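Local coordinates for protein chitosanase (Gynuella sunshinyii YC6258, PDB 6X2Q) that probably hydrolyses chitosan, as a family 46 glycoside hydrolase of the lysozyme clan, and binds a chitosan oligosaccharide of glucosamine units, at residues A[42-47]-A[112-117]. Sequence-based numbering, arbitrary orientation.
With GCS (2-amino-2-deoxy-beta-D-glucopyranose), chain C.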
loop_
_atom_site.group_PDB
_atom_site.type_symbol
_atom_site.label_atom_id
_atom_site.label_comp_id
_atom_site.label_asym_id
_atom_site.label_seq_id
_atom_site.Cartn_x
_atom_site.Cartn_y
_atom_site.Cartn_z
ATOM N N GLY A 42 7.957 6.418 4.308
ATOM C CA GLY A 42 8.566 5.405 3.471
ATOM C C GLY A 42 7.822 5.143 2.182
ATOM O O GLY A 42 6.826 5.782 1.835
ATOM N N ARG A 43 8.332 4.153 1.455
ATOM C CA ARG A 43 7.809 3.849 0.132
ATOM C C ARG A 43 6.433 3.210 0.193
ATOM O O ARG A 43 5.695 3.268 -0.792
ATOM C CB ARG A 43 8.772 2.924 -0.609
ATOM C CG ARG A 43 9.097 1.663 0.164
ATOM C CD ARG A 43 9.799 0.637 -0.723
ATOM N NE ARG A 43 8.905 0.156 -1.765
ATOM C CZ ARG A 43 9.177 -0.855 -2.571
ATOM N NH1 ARG A 43 10.336 -1.493 -2.452
ATOM N NH2 ARG A 43 8.283 -1.222 -3.495
ATOM N N ALA A 44 6.079 2.589 1.317
ATOM C CA ALA A 44 4.766 1.976 1.472
ATOM C C ALA A 44 3.922 2.662 2.538
ATOM O O ALA A 44 2.893 2.113 2.949
ATOM C CB ALA A 44 4.906 0.493 1.808
ATOM N N GLY A 45 4.324 3.833 3.005
ATOM C CA GLY A 45 3.529 4.504 4.016
ATOM C C GLY A 45 3.512 3.741 5.328
ATOM O O GLY A 45 2.439 3.480 5.891
ATOM N N PHE A 46 4.692 3.336 5.801
ATOM C CA PHE A 46 4.772 2.782 7.141
ATOM C C PHE A 46 4.323 3.847 8.143
ATOM O O PHE A 46 4.441 5.050 7.897
ATOM C CB PHE A 46 6.197 2.298 7.454
ATOM C CG PHE A 46 6.869 1.556 6.316
ATOM C CD1 PHE A 46 6.558 0.225 6.047
ATOM C CD2 PHE A 46 7.831 2.187 5.531
ATOM C CE1 PHE A 46 7.192 -0.465 5.004
ATOM C CE2 PHE A 46 8.476 1.511 4.476
ATOM C CZ PHE A 46 8.166 0.180 4.220
ATOM N N THR A 47 3.795 3.400 9.275
ATOM C CA THR A 47 3.047 4.280 10.159
ATOM C C THR A 47 3.363 4.029 11.629
ATOM O O THR A 47 3.541 2.884 12.050
ATOM C CB THR A 47 1.552 4.097 9.880
ATOM O OG1 THR A 47 1.177 4.884 8.733
ATOM C CG2 THR A 47 0.675 4.366 11.102
ATOM N N ASP A 112 12.417 -5.028 2.016
ATOM C CA ASP A 112 12.160 -6.332 2.613
ATOM C C ASP A 112 10.836 -6.329 3.361
ATOM O O ASP A 112 10.042 -7.267 3.243
ATOM C CB ASP A 112 13.305 -6.730 3.556
ATOM C CG ASP A 112 14.645 -6.964 2.827
ATOM O OD1 ASP A 112 14.661 -7.100 1.580
ATOM O OD2 ASP A 112 15.691 -7.024 3.526
ATOM N N VAL A 113 10.581 -5.282 4.143
ATOM C CA VAL A 113 9.319 -5.212 4.873
ATOM C C VAL A 113 8.141 -5.147 3.912
ATOM O O VAL A 113 7.148 -5.865 4.089
ATOM C CB VAL A 113 9.328 -4.025 5.846
ATOM C CG1 VAL A 113 7.972 -3.868 6.464
ATOM C CG2 VAL A 113 10.389 -4.236 6.908
ATOM N N VAL A 114 8.236 -4.301 2.879
ATOM C CA VAL A 114 7.191 -4.268 1.863
ATOM C C VAL A 114 6.938 -5.663 1.323
ATOM O O VAL A 114 5.792 -6.123 1.259
ATOM C CB VAL A 114 7.559 -3.303 0.727
ATOM C CG1 VAL A 114 6.570 -3.465 -0.422
ATOM C CG2 VAL A 114 7.529 -1.869 1.223
ATOM N N ASP A 115 8.016 -6.372 0.959
ATOM C CA ASP A 115 7.858 -7.724 0.434
ATOM C C ASP A 115 7.207 -8.648 1.457
ATOM O O ASP A 115 6.304 -9.426 1.113
ATOM C CB ASP A 115 9.213 -8.291 -0.002
ATOM C CG ASP A 115 9.059 -9.495 -0.922
ATOM O OD1 ASP A 115 8.594 -9.311 -2.077
ATOM O OD2 ASP A 115 9.360 -10.624 -0.473
ATOM N N GLU A 116 7.652 -8.579 2.721
ATOM C CA GLU A 116 7.116 -9.470 3.747
ATOM C C GLU A 116 5.678 -9.112 4.125
ATOM O O GLU A 116 4.840 -10.006 4.295
ATOM C CB GLU A 116 8.007 -9.445 4.994
ATOM C CG GLU A 116 7.621 -10.499 6.047
ATOM C CD GLU A 116 7.747 -10.029 7.517
ATOM O OE1 GLU A 116 7.926 -10.904 8.398
ATOM O OE2 GLU A 116 7.642 -8.809 7.799
ATOM N N LEU A 117 5.374 -7.824 4.308
ATOM C CA LEU A 117 4.033 -7.503 4.792
ATOM C C LEU A 117 3.003 -7.383 3.667
ATOM O O LEU A 117 1.832 -7.732 3.861
ATOM C CB LEU A 117 4.046 -6.200 5.603
ATOM C CG LEU A 117 4.776 -6.164 6.950
ATOM C CD1 LEU A 117 4.598 -4.802 7.575
ATOM C CD2 LEU A 117 4.301 -7.261 7.915
HETATM C C1 GCS C . -1.778 6.442 4.617
HETATM C C2 GCS C . -3.318 5.918 4.629
HETATM C C3 GCS C . -3.087 4.389 5.071
HETATM C C4 GCS C . -1.875 3.608 4.456
HETATM C C5 GCS C . -0.533 4.215 4.013
HETATM C C6 GCS C . -0.183 3.585 2.971
HETATM N N2 GCS C . -4.150 6.607 5.439
HETATM O O1 GCS C . -1.942 7.693 4.084
HETATM O O3 GCS C . -4.214 3.757 4.428
HETATM O O5 GCS C . -0.877 5.658 3.919
HETATM O O6 GCS C . 0.717 4.367 2.169
#
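Val114 of helix 104-129 presses its CG2 methyl among Arg43, Ala44 and Phe46, which belong to the type I beta turn Gly42-Gly45 and the residue after it. This turn joins strands 39-41 and 46-47 of the small antiparallel sheet in the family 46, lysozyme-clan fold, and the contact packs it on the long helix without a hydrogen bond between the two segments. From CB, the Val114 side chain forks: CG2, anti to the carbonyl carbon, points into the turn, while CG1, anti to the backbone N (chi1 171°), lies toward the Arg43 tip. CG2 meets Ala44 CB at 3.6 Å and Phe46 CZ at 3.7 Å, and Arg43 NE passes it at 3.9 Å. CG1 stands over one guanidinium face, displaced toward its rim, 4.2 Å from Arg43 NH2. Arg43 CG and CD cross Val114 CG2 obliquely, and the bend at chi3 (-66°) sets where NE and the guanidinium go; NH1 forms a salt bridge with Asp111, about one turn before Val114 in the same helix. Phe46 meets Val114 at about a right angle, and its CE1 also touches Val113 CG1 at 3.8 Å. Tyr141 of helix 134-147 packs on both Arg43 and Val114, and Val56 of helix 52-63 on Val113. Ala44 touches both the helix and the sugar site, where Asp35, Gln146 and Trp204 hydrogen-bond to the bound glucosamine. While the Ala44 methyl faces Val114, its carbonyl O accepts a weak hydrogen bond from GCS O6 at 3.2 Å, and Gly45 CA lies 3.4 Å from GCS O6.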